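Local coordinates for paenibacillus xanthan lyase (Paenibacillus, PDB 6F2P), which degrades the polysaccharide xanthan by eliminative cleavage, probably at the linkage between terminal mannose and glucuronate in its side chains, at residues Gly104-Asn109 and Ala147-Asn152; Ala96-Ile101 and Tyr142-Ala147; Ala83-Gly88 and Val138-Thr143; Ser47-Lys50 and Asn55-Trp58; Asp60-Phe63 and Thr68-Thr71. All coordinates share one frame; numbering follows the deposited sequence.

Interaction 1. Residues Gly104-Asn109 and Ala147-Asn152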
# COMPACT_ATOMS: atom_id res chain seq x y z
N GLY A 104 -34.42 -23.84 33.70
CA GLY A 104 -33.84 -23.90 32.38
C GLY A 104 -32.36 -24.24 32.43
O GLY A 104 -31.89 -25.13 31.72
N LEU A 105 -31.61 -23.55 33.29
CA LEU A 105 -30.17 -23.79 33.41
C LEU A 105 -29.87 -25.21 33.88
O LEU A 105 -28.99 -25.88 33.36
CB LEU A 105 -29.52 -22.77 34.34
CG LEU A 105 -29.53 -21.30 33.91
CD1 LEU A 105 -29.04 -20.43 35.06
CD2 LEU A 105 -28.67 -21.09 32.66
N ASP A 106 -30.64 -25.66 34.87
CA ASP A 106 -30.41 -26.98 35.42
C ASP A 106 -30.83 -28.07 34.45
O ASP A 106 -30.23 -29.14 34.41
CB ASP A 106 -31.13 -27.12 36.75
CG ASP A 106 -30.39 -26.39 37.85
OD1 ASP A 106 -29.14 -26.41 37.82
OD2 ASP A 106 -31.05 -25.79 38.73
N TRP A 107 -31.83 -27.76 33.64
CA TRP A 107 -32.24 -28.69 32.60
C TRP A 107 -31.12 -28.84 31.58
O TRP A 107 -30.75 -29.96 31.20
CB TRP A 107 -33.54 -28.25 31.92
CG TRP A 107 -34.07 -29.32 31.02
CD1 TRP A 107 -34.92 -30.33 31.37
CD2 TRP A 107 -33.73 -29.53 29.64
NE1 TRP A 107 -35.15 -31.14 30.28
CE2 TRP A 107 -34.43 -30.67 29.21
CE3 TRP A 107 -32.91 -28.86 28.73
CZ2 TRP A 107 -34.34 -31.16 27.91
CZ3 TRP A 107 -32.82 -29.34 27.43
CH2 TRP A 107 -33.54 -30.48 27.03
N MET A 108 -30.57 -27.71 31.13
CA MET A 108 -29.47 -27.73 30.18
C MET A 108 -28.33 -28.54 30.77
O MET A 108 -27.69 -29.33 30.07
CB MET A 108 -28.99 -26.32 29.82
CG MET A 108 -29.94 -25.53 28.93
SD MET A 108 -30.28 -26.29 27.33
CE MET A 108 -28.75 -26.00 26.45
N ASN A 109 -28.08 -28.36 32.07
CA ASN A 109 -26.99 -29.08 32.71
C ASN A 109 -27.23 -30.57 32.79
O ASN A 109 -26.29 -31.35 32.93
CB ASN A 109 -26.68 -28.53 34.09
CG ASN A 109 -25.39 -29.07 34.64
OD1 ASN A 109 -24.30 -28.58 34.32
ND2 ASN A 109 -25.48 -30.12 35.46
N ALA A 147 -23.85 -22.72 45.18
CA ALA A 147 -22.47 -22.98 44.81
C ALA A 147 -22.43 -24.17 43.89
O ALA A 147 -21.60 -24.25 42.99
CB ALA A 147 -21.64 -23.25 46.04
N THR A 148 -23.35 -25.10 44.12
CA THR A 148 -23.36 -26.34 43.36
C THR A 148 -23.80 -26.05 41.93
O THR A 148 -23.25 -26.61 40.97
CB THR A 148 -24.25 -27.39 44.04
OG1 THR A 148 -23.79 -27.58 45.38
CG2 THR A 148 -24.21 -28.71 43.30
N GLN A 149 -24.77 -25.16 41.78
CA GLN A 149 -25.21 -24.74 40.46
C GLN A 149 -24.09 -24.02 39.70
O GLN A 149 -23.81 -24.32 38.53
CB GLN A 149 -26.45 -23.85 40.57
CG GLN A 149 -27.71 -24.61 40.97
CD GLN A 149 -28.87 -23.69 41.30
OE1 GLN A 149 -28.69 -22.64 41.92
NE2 GLN A 149 -30.06 -24.08 40.87
N ILE A 150 -23.45 -23.07 40.37
CA ILE A 150 -22.36 -22.31 39.76
C ILE A 150 -21.20 -23.23 39.36
O ILE A 150 -20.63 -23.11 38.27
CB ILE A 150 -21.87 -21.20 40.69
CG1 ILE A 150 -22.96 -20.13 40.83
CG2 ILE A 150 -20.58 -20.58 40.16
CD1 ILE A 150 -22.70 -19.13 41.94
N SER A 151 -20.88 -24.17 40.24
CA SER A 151 -19.87 -25.18 39.96
C SER A 151 -20.19 -25.99 38.70
O SER A 151 -19.34 -26.18 37.84
CB SER A 151 -19.74 -26.12 41.15
OG SER A 151 -19.42 -27.42 40.69
N ASN A 152 -21.43 -26.48 38.61
CA ASN A 152 -21.87 -27.27 37.47
C ASN A 152 -21.76 -26.51 36.16
O ASN A 152 -21.18 -27.00 35.19
CB ASN A 152 -23.31 -27.76 37.64
CG ASN A 152 -23.43 -28.89 38.65
OD1 ASN A 152 -22.53 -29.72 38.81
ND2 ASN A 152 -24.57 -28.94 39.34
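Asp106 with Gln149, and Asn109 with Asn152 one turn further along, form a polar surface contact between helix 95-111 and helix 147-160. Its one hydrogen bond runs from Gln149 NE2 to Asp106 OD2, 2.9 Å long and fairly bent, with 143° at the hydrogen. NE2 approaches the syn lone pair of OD2, on the side of the other carboxylate oxygen, and the two side chains cross at about a right angle. Each group is also held from elsewhere: Asp106 OD1 pairs with Tyr153 OH, and Gln149 OE1 accepts the backbone N of Thr146. Thr146 OG1 in turn caps the backbone N of Gln149, consistent with a capping box at the start of helix 147-160. Gln149 therefore links that helix start to its neighbour. In the helical-hairpin architecture of the polysaccharide lyase family 8 N-terminal domain, this is a surface contact between two neighbouring helices of the bundle; on the inward side, Leu105 packs on Leu134 and Ile137 of helix 123-141. The second pair meets by van der Waals packing. With CG anti to the backbone N (chi1 -168°), Asn109 extends its amide toward helix 147-160, where OD1 lies 3.6 Å from Asn152 CB. Asn109 ND2 comes to 4.0 Å from Asn152 CG, and the two amide planes are turned 28° apart.

Interaction 2. Residues Ala96-Ile101 and Tyr142-Ala147; sequences ALKADI and YTELTA
Lys98 reaches from helix 95-111 to Glu144, which sits in the short 3-10 turn leading from helix 123-141 toward helix 147-160. From CB the lysine chain leaves the helix extended, chi1 171° and chi2 177°, so that CG carries it straight out toward the turn. CD is the first atom to meet the glutamate, 3.4 Å from Glu144 OE1, and it also touches Tyr84 OH of helix 68-85. Beyond it the chain bends at chi3 and chi4; CE passes 3.6 Å from the same Glu144 OE1, and NZ ends in a salt bridge with it, NZ to OE1 3.2 Å. The ammonium meets this oxygen on its anti side, 18° out of the carboxylate plane. Glu144 bends at chi2 to present OE1, and its CD rests by the Tyr84 hydroxyl too, so the hydroxyl touches the lysine methylene chain and the carboxylate carbon alike. A methionine in place of Lys98 would probably leave the Glu144 carboxylate without its charged mate. With a single carboxylate oxygen engaged, the ammonium off the carboxylate plane and both residues partly exposed, the pair is likely to contribute a modest, solvent-screened attraction between helix and turn.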
# COMPACT_ATOMS: atom_id res chain seq x y z
N ALA A 96 -41.27 -15.98 39.66
CA ALA A 96 -41.63 -17.04 38.72
C ALA A 96 -40.63 -17.04 37.56
O ALA A 96 -40.19 -18.10 37.13
CB ALA A 96 -43.04 -16.84 38.22
N LEU A 97 -40.28 -15.85 37.08
CA LEU A 97 -39.25 -15.68 36.06
C LEU A 97 -37.93 -16.30 36.52
O LEU A 97 -37.35 -17.12 35.81
CB LEU A 97 -39.04 -14.20 35.76
CG LEU A 97 -38.09 -13.84 34.62
CD1 LEU A 97 -38.49 -14.60 33.37
CD2 LEU A 97 -38.11 -12.33 34.36
N LYS A 98 -37.49 -15.92 37.72
CA LYS A 98 -36.29 -16.48 38.34
C LYS A 98 -36.32 -18.01 38.31
O LYS A 98 -35.37 -18.65 37.84
CB LYS A 98 -36.16 -15.99 39.79
CG LYS A 98 -35.06 -16.68 40.61
CD LYS A 98 -34.96 -16.08 42.01
CE LYS A 98 -35.22 -17.12 43.11
NZ LYS A 98 -33.97 -17.75 43.63
N ALA A 99 -37.42 -18.59 38.78
CA ALA A 99 -37.54 -20.04 38.84
C ALA A 99 -37.43 -20.68 37.47
O ALA A 99 -36.80 -21.72 37.31
CB ALA A 99 -38.85 -20.44 39.52
N ASP A 100 -38.05 -20.05 36.47
CA ASP A 100 -38.04 -20.60 35.12
C ASP A 100 -36.66 -20.50 34.48
O ASP A 100 -36.22 -21.42 33.78
CB ASP A 100 -39.11 -19.94 34.25
CG ASP A 100 -40.49 -20.53 34.49
OD1 ASP A 100 -40.56 -21.70 34.92
OD2 ASP A 100 -41.50 -19.83 34.25
N ILE A 101 -35.97 -19.40 34.76
CA ILE A 101 -34.60 -19.25 34.31
C ILE A 101 -33.72 -20.35 34.89
O ILE A 101 -33.02 -21.05 34.15
CB ILE A 101 -34.02 -17.89 34.71
CG1 ILE A 101 -34.77 -16.78 33.98
CG2 ILE A 101 -32.56 -17.83 34.37
CD1 ILE A 101 -34.45 -15.42 34.49
N TYR A 142 -25.96 -14.71 39.63
CA TYR A 142 -25.01 -15.25 40.60
C TYR A 142 -25.53 -15.39 42.03
O TYR A 142 -25.47 -16.47 42.63
CB TYR A 142 -23.76 -14.38 40.59
CG TYR A 142 -22.52 -15.07 41.11
CD1 TYR A 142 -21.78 -15.90 40.29
CD2 TYR A 142 -22.09 -14.87 42.42
CE1 TYR A 142 -20.63 -16.53 40.76
CE2 TYR A 142 -20.95 -15.50 42.90
CZ TYR A 142 -20.23 -16.33 42.07
OH TYR A 142 -19.09 -16.96 42.54
N THR A 143 -26.03 -14.29 42.58
CA THR A 143 -26.51 -14.26 43.96
C THR A 143 -27.77 -15.12 44.18
O THR A 143 -28.14 -15.39 45.33
CB THR A 143 -26.82 -12.82 44.38
OG1 THR A 143 -27.81 -12.28 43.50
CG2 THR A 143 -25.58 -11.98 44.30
N GLU A 144 -28.41 -15.53 43.10
CA GLU A 144 -29.62 -16.33 43.19
C GLU A 144 -29.31 -17.80 42.98
O GLU A 144 -30.22 -18.63 42.95
CB GLU A 144 -30.64 -15.88 42.15
CG GLU A 144 -30.95 -14.39 42.22
CD GLU A 144 -31.81 -14.05 43.42
OE1 GLU A 144 -32.44 -14.96 44.00
OE2 GLU A 144 -31.87 -12.85 43.78
N LEU A 145 -28.03 -18.12 42.82
CA LEU A 145 -27.61 -19.49 42.52
C LEU A 145 -26.90 -20.14 43.70
O LEU A 145 -26.31 -19.46 44.53
CB LEU A 145 -26.68 -19.48 41.31
CG LEU A 145 -27.27 -18.97 39.99
CD1 LEU A 145 -26.17 -18.85 38.95
CD2 LEU A 145 -28.34 -19.92 39.49
N THR A 146 -26.97 -21.47 43.78
CA THR A 146 -26.18 -22.18 44.77
C THR A 146 -24.75 -22.35 44.28
O THR A 146 -24.46 -22.15 43.09
CB THR A 146 -26.74 -23.58 45.03
OG1 THR A 146 -26.45 -24.42 43.90
CG2 THR A 146 -28.24 -23.52 45.28
N ALA A 147 -23.85 -22.72 45.18
CA ALA A 147 -22.47 -22.98 44.81
C ALA A 147 -22.43 -24.17 43.89
O ALA A 147 -21.60 -24.25 42.99
CB ALA A 147 -21.64 -23.25 46.04

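Interaction 3. Residues Ala83-Gly88 and Val138-Thr143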
# COMPACT_ATOMS: atom_id res chain seq x y z
N ALA A 83 -33.83 -8.98 31.93
CA ALA A 83 -34.99 -8.26 32.45
C ALA A 83 -35.13 -8.53 33.95
O ALA A 83 -35.47 -7.63 34.72
CB ALA A 83 -36.26 -8.66 31.72
N TYR A 84 -34.87 -9.76 34.34
CA TYR A 84 -34.95 -10.14 35.74
C TYR A 84 -34.11 -9.22 36.62
O TYR A 84 -34.51 -8.90 37.75
CB TYR A 84 -34.50 -11.58 35.95
CG TYR A 84 -34.49 -11.96 37.41
CD1 TYR A 84 -35.68 -12.15 38.10
CD2 TYR A 84 -33.29 -12.09 38.10
CE1 TYR A 84 -35.67 -12.48 39.45
CE2 TYR A 84 -33.28 -12.43 39.44
CZ TYR A 84 -34.48 -12.62 40.11
OH TYR A 84 -34.48 -12.95 41.44
N THR A 85 -32.97 -8.77 36.11
CA THR A 85 -32.01 -8.00 36.90
C THR A 85 -31.93 -6.53 36.50
O THR A 85 -31.10 -5.80 37.03
CB THR A 85 -30.60 -8.58 36.80
OG1 THR A 85 -30.18 -8.57 35.43
CG2 THR A 85 -30.57 -10.01 37.30
N THR A 86 -32.77 -6.11 35.57
CA THR A 86 -32.71 -4.75 35.07
C THR A 86 -33.52 -3.78 35.93
O THR A 86 -34.74 -3.90 36.07
CB THR A 86 -33.18 -4.65 33.59
OG1 THR A 86 -32.25 -5.34 32.75
CG2 THR A 86 -33.26 -3.20 33.14
N TYR A 87 -32.81 -2.83 36.53
CA TYR A 87 -33.43 -1.77 37.28
C TYR A 87 -34.43 -1.04 36.40
O TYR A 87 -34.07 -0.52 35.35
CB TYR A 87 -32.38 -0.78 37.75
CG TYR A 87 -32.96 0.39 38.50
CD1 TYR A 87 -33.45 0.23 39.78
CD2 TYR A 87 -33.04 1.65 37.91
CE1 TYR A 87 -33.99 1.30 40.47
CE2 TYR A 87 -33.58 2.72 38.60
CZ TYR A 87 -34.05 2.54 39.88
OH TYR A 87 -34.59 3.59 40.56
N GLY A 88 -35.68 -0.99 36.85
CA GLY A 88 -36.72 -0.27 36.15
C GLY A 88 -37.62 -1.19 35.35
O GLY A 88 -38.68 -0.78 34.88
N VAL A 138 -24.99 -16.47 34.23
CA VAL A 138 -24.44 -16.68 35.55
C VAL A 138 -23.98 -15.38 36.20
O VAL A 138 -24.11 -15.20 37.41
CB VAL A 138 -23.28 -17.69 35.51
CG1 VAL A 138 -22.60 -17.80 36.87
CG2 VAL A 138 -23.80 -19.06 35.06
N ALA A 139 -23.47 -14.44 35.41
CA ALA A 139 -23.05 -13.17 35.97
C ALA A 139 -24.24 -12.43 36.59
O ALA A 139 -24.17 -11.94 37.71
CB ALA A 139 -22.36 -12.31 34.91
N LEU A 140 -25.34 -12.39 35.85
CA LEU A 140 -26.54 -11.71 36.31
C LEU A 140 -27.19 -12.42 37.50
O LEU A 140 -27.68 -11.78 38.42
CB LEU A 140 -27.55 -11.59 35.17
CG LEU A 140 -27.10 -10.81 33.94
CD1 LEU A 140 -28.14 -10.92 32.84
CD2 LEU A 140 -26.84 -9.35 34.29
N MET A 141 -27.20 -13.75 37.45
CA MET A 141 -28.02 -14.54 38.36
C MET A 141 -27.23 -15.09 39.55
O MET A 141 -27.78 -15.84 40.38
CB MET A 141 -28.65 -15.70 37.59
CG MET A 141 -29.52 -15.28 36.42
SD MET A 141 -31.05 -14.48 36.95
CE MET A 141 -31.76 -15.79 37.96
N TYR A 142 -25.96 -14.71 39.63
CA TYR A 142 -25.01 -15.25 40.60
C TYR A 142 -25.53 -15.39 42.03
O TYR A 142 -25.47 -16.47 42.63
CB TYR A 142 -23.76 -14.38 40.59
CG TYR A 142 -22.52 -15.07 41.11
CD1 TYR A 142 -21.78 -15.90 40.29
CD2 TYR A 142 -22.09 -14.87 42.42
CE1 TYR A 142 -20.63 -16.53 40.76
CE2 TYR A 142 -20.95 -15.50 42.90
CZ TYR A 142 -20.23 -16.33 42.07
OH TYR A 142 -19.09 -16.96 42.54
N THR A 143 -26.03 -14.29 42.58
CA THR A 143 -26.51 -14.26 43.96
C THR A 143 -27.77 -15.12 44.18
O THR A 143 -28.14 -15.39 45.33
CB THR A 143 -26.82 -12.82 44.38
OG1 THR A 143 -27.81 -12.28 43.50
CG2 THR A 143 -25.58 -11.98 44.30
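Thr85 and Leu140 mark the closest backbone approach, their CA atoms 6.6 Å apart, where helix 68-85 and helix 123-141 both near their C-terminal ends. The first segment then runs on into a loop toward Gly88, the second into a 3-10 turn at Tyr142 and Thr143. Side chains fill the gap in two neighbouring pairs. Thr85 straddles Leu140: its CG2 lies 3.6 Å from Leu140 O, while its OG1 comes equally near, 3.6 Å, to Leu140 CD2. That hydroxyl sits between the backbone N and carbonyl carbon (chi1 59°), hydrogen-bonded to its own helix, chiefly at Ala81 O, with Leu82 O also within bonding range. Although it touches a leucine methyl, the oxygen is thus satisfied. Leu140 O has its own partner in Lys14 NZ of helix 4-18. Alongside, Met141 curls at chi2 and chi3 and brings its sulfur obliquely to the Tyr84 ring, SD to CD2 3.5 Å; the ring centroid is 4.5 Å from SD, 54° off the ring normal. Met141 CE follows, 4.0 Å from Tyr84 CE2, and the side chains cross at about a right angle. Leu97 and Ile101 of helix 95-111 pack on Tyr84. This is a Met-aromatic contact between helix ends, buried within the all-helical domain of a family 8 polysaccharide lyase, whose helices pair as hairpins in an incomplete alpha/alpha toroid.

Interaction 4. Residues Ser47-Lys50 and Asn55-Trp58; sequences SMLK and NRLW
Met48 and Trp58 make the tight half of this contact, in which the loop after helix 28-46 doubles back on itself. Met48 CA sits over the face of the indole, 3.9 Å from the centroid of the Trp58 five-membered ring, a CH-pi contact. Because the methionine chain is fully extended (chi1 -173°), it runs on across the indole: CG stays above that face, and SD lies obliquely 4.7 Å from the centroid of the six-membered ring. A nearly straight backbone bond, Leu49 N to Leu57 O at 2.7 Å and 164°, ties the two arms of the loop together beside this Met-aromatic and CH-pi contact. Trp58 NE1 is held by Tyr44 O. An alanine at Trp58 is likely to strip Met48 of the surface it lies on and leave Tyr44 O without this donor. The outer side is looser. There Leu49 and Arg56 lie alongside each other, pointing the same way, with Leu49 CD1 3.5 Å from Arg56 CG, while the guanidinium turns off to Asn59. Ser47, exposed, stands at the indole edge. Inward, Trp58 packs on Thr73, Leu77 and Met80 of helix 68-85, and Leu57 on Trp107 and Met108 of helix 95-111.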
# COMPACT_ATOMS: atom_id res chain seq x y z
N SER A 47 -42.93 -18.11 25.14
CA SER A 47 -42.74 -19.23 24.21
C SER A 47 -41.98 -20.39 24.84
O SER A 47 -41.78 -21.41 24.20
CB SER A 47 -42.02 -18.78 22.95
OG SER A 47 -40.80 -18.12 23.27
N MET A 48 -41.55 -20.23 26.08
CA MET A 48 -40.71 -21.24 26.70
C MET A 48 -41.47 -22.54 26.99
O MET A 48 -42.61 -22.53 27.43
CB MET A 48 -40.05 -20.71 27.97
CG MET A 48 -39.03 -21.67 28.58
SD MET A 48 -38.22 -21.05 30.06
CE MET A 48 -37.00 -22.32 30.34
N LEU A 49 -40.81 -23.67 26.73
CA LEU A 49 -41.29 -24.96 27.18
C LEU A 49 -40.88 -25.17 28.64
O LEU A 49 -39.69 -25.17 28.96
CB LEU A 49 -40.75 -26.05 26.26
CG LEU A 49 -41.33 -25.78 24.86
CD1 LEU A 49 -40.55 -26.46 23.78
CD2 LEU A 49 -42.78 -26.23 24.82
N LYS A 50 -41.87 -25.34 29.51
CA LYS A 50 -41.62 -25.27 30.95
C LYS A 50 -41.76 -26.56 31.75
O LYS A 50 -41.44 -26.58 32.93
CB LYS A 50 -42.52 -24.20 31.58
CG LYS A 50 -42.39 -22.85 30.92
CD LYS A 50 -43.19 -21.80 31.67
CE LYS A 50 -43.26 -20.52 30.86
NZ LYS A 50 -43.64 -20.79 29.44
N ASN A 55 -38.18 -31.69 26.00
CA ASN A 55 -37.03 -32.22 25.28
C ASN A 55 -36.13 -31.11 24.77
O ASN A 55 -35.08 -31.36 24.18
CB ASN A 55 -37.51 -33.08 24.11
CG ASN A 55 -38.12 -34.38 24.56
OD1 ASN A 55 -39.32 -34.62 24.39
ND2 ASN A 55 -37.29 -35.24 25.16
N ARG A 56 -36.55 -29.87 25.02
CA ARG A 56 -35.89 -28.66 24.56
C ARG A 56 -36.51 -27.57 25.41
O ARG A 56 -37.48 -27.85 26.14
CB ARG A 56 -36.20 -28.40 23.08
CG ARG A 56 -37.69 -28.22 22.82
CD ARG A 56 -38.08 -28.19 21.34
NE ARG A 56 -37.79 -29.44 20.65
CZ ARG A 56 -38.38 -29.83 19.53
NH1 ARG A 56 -39.32 -29.09 18.97
NH2 ARG A 56 -38.02 -30.98 18.97
N LEU A 57 -36.00 -26.34 25.35
CA LEU A 57 -36.59 -25.25 26.12
C LEU A 57 -37.40 -24.31 25.24
O LEU A 57 -38.28 -23.60 25.73
CB LEU A 57 -35.53 -24.47 26.89
CG LEU A 57 -34.69 -25.26 27.88
CD1 LEU A 57 -33.83 -24.31 28.71
CD2 LEU A 57 -35.54 -26.15 28.79
N TRP A 58 -37.08 -24.28 23.96
CA TRP A 58 -37.86 -23.53 22.98
C TRP A 58 -37.92 -24.39 21.73
O TRP A 58 -37.00 -25.16 21.47
CB TRP A 58 -37.22 -22.19 22.65
CG TRP A 58 -37.45 -21.14 23.68
CD1 TRP A 58 -38.48 -20.26 23.73
CD2 TRP A 58 -36.62 -20.86 24.81
NE1 TRP A 58 -38.35 -19.44 24.82
CE2 TRP A 58 -37.21 -19.79 25.51
CE3 TRP A 58 -35.43 -21.41 25.31
CZ2 TRP A 58 -36.66 -19.26 26.68
CZ3 TRP A 58 -34.89 -20.88 26.48
CH2 TRP A 58 -35.51 -19.82 27.15

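Interaction 5. Residues Asp60-Phe63 and Thr68-Thr71; sequences DAPF and TSIT
The Phe63 ring meets helix 68-85 mainly through CE1, which lies 3.7 Å from Ser69 CB and 3.8 Å from Ile70 CD1; both approach obliquely. Over the centre of one face stands Ala61 O, 3.9 Å above the ring plane, so the loop folds its own carbonyl onto the aromatic. Further round the ring, CD2 touches Asn55 O and Arg56 CA, CE2 packs on Trp107, and CZ rests against the sulfur of Met108. Ile70 has its CB bond directed away from the loop, but a turn at chi2 (-65°) swings CD1 back to the ring.

Ser69 carries the polar part. Its OG gives a hydrogen bond to Pro62 O, modelled at 2.5 Å, a length not to be read closely at this resolution. The hydroxyl approaches 35° out of the carbonyl plane. With OG beside its own backbone N (chi1 -67°), it is turned to the loop, and its oxygen also lies against the Ala61-Pro62 peptide. In the alpha-helical domain of this family 8 lyase, loop residues 60-63 lie across the chain near the start of helix 68-85, and the CA atoms of Ala61 and Ser69 come within 4.3 Å. Ala61 CB packs 3.8 Å from Ser69 CB and continues onto Thr72 and Thr73. Further along that helix, His76 takes part in a hydrogen bond with the Asp60 carboxylate, while near the helix start Thr71 OG1 bonds His125 ND1 of helix 123-141.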
# COMPACT_ATOMS: atom_id res chain seq x y z
N ASP A 60 -37.83 -23.24 18.71
CA ASP A 60 -36.97 -22.67 17.68
C ASP A 60 -35.53 -23.09 17.92
O ASP A 60 -34.61 -22.62 17.24
CB ASP A 60 -37.12 -21.15 17.63
CG ASP A 60 -36.47 -20.44 18.82
OD1 ASP A 60 -36.07 -21.10 19.81
OD2 ASP A 60 -36.37 -19.20 18.78
N ALA A 61 -35.34 -23.96 18.91
CA ALA A 61 -34.01 -24.46 19.25
C ALA A 61 -34.07 -25.92 19.62
O ALA A 61 -33.81 -26.27 20.77
CB ALA A 61 -33.42 -23.64 20.38
N PRO A 62 -34.41 -26.79 18.66
CA PRO A 62 -34.51 -28.23 18.92
C PRO A 62 -33.13 -28.86 19.10
O PRO A 62 -32.17 -28.38 18.51
CB PRO A 62 -35.15 -28.78 17.64
CG PRO A 62 -34.76 -27.80 16.58
CD PRO A 62 -34.70 -26.46 17.25
N PHE A 63 -33.05 -29.93 19.89
CA PHE A 63 -31.75 -30.52 20.17
C PHE A 63 -31.50 -31.83 19.44
O PHE A 63 -32.43 -32.45 18.89
CB PHE A 63 -31.57 -30.73 21.67
CG PHE A 63 -31.44 -29.45 22.42
CD1 PHE A 63 -30.37 -28.60 22.18
CD2 PHE A 63 -32.38 -29.09 23.37
CE1 PHE A 63 -30.25 -27.41 22.86
CE2 PHE A 63 -32.26 -27.90 24.06
CZ PHE A 63 -31.20 -27.06 23.80
N THR A 68 -26.41 -25.19 17.05
CA THR A 68 -26.84 -23.79 17.17
C THR A 68 -27.87 -23.64 18.29
O THR A 68 -27.93 -22.62 18.96
CB THR A 68 -27.46 -23.29 15.86
OG1 THR A 68 -26.53 -23.48 14.79
CG2 THR A 68 -27.84 -21.83 15.96
N SER A 69 -28.67 -24.69 18.49
CA SER A 69 -29.68 -24.67 19.53
C SER A 69 -29.10 -24.41 20.92
O SER A 69 -29.76 -23.82 21.78
CB SER A 69 -30.48 -25.96 19.51
OG SER A 69 -31.25 -26.04 18.32
N ILE A 70 -27.86 -24.83 21.14
CA ILE A 70 -27.16 -24.52 22.39
C ILE A 70 -27.08 -23.00 22.61
O ILE A 70 -27.51 -22.49 23.65
CB ILE A 70 -25.73 -25.12 22.41
CG1 ILE A 70 -25.79 -26.64 22.19
CG2 ILE A 70 -25.02 -24.78 23.71
CD1 ILE A 70 -26.48 -27.37 23.31
N THR A 71 -26.54 -22.29 21.63
CA THR A 71 -26.37 -20.85 21.73
C THR A 71 -27.72 -20.15 21.83
O THR A 71 -27.90 -19.24 22.65
CB THR A 71 -25.61 -20.30 20.49
OG1 THR A 71 -24.29 -20.85 20.46
CG2 THR A 71 -25.53 -18.78 20.52

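All five contacts lie at one end of the long chain, about 44 to 55 Å from its centre, within the family 8 helical domain. Interactions 4 and 5 close first along the sequence, as short-range loop contacts ahead of or at the start of helix 68-85, their centres about 10 Å apart. Interactions 3, 2 and 1 then open in that order and close in the same order, at helix 123-141, the turn after it and helix 147-160. Interactions 2 and 3 are about 9 Å apart and meet at Tyr84; interactions 1 and 2 share Ala147 and helix 95-111. That helix, through Trp107 and Met108, also touches interactions 4 and 5, joining the loop region to the later helices.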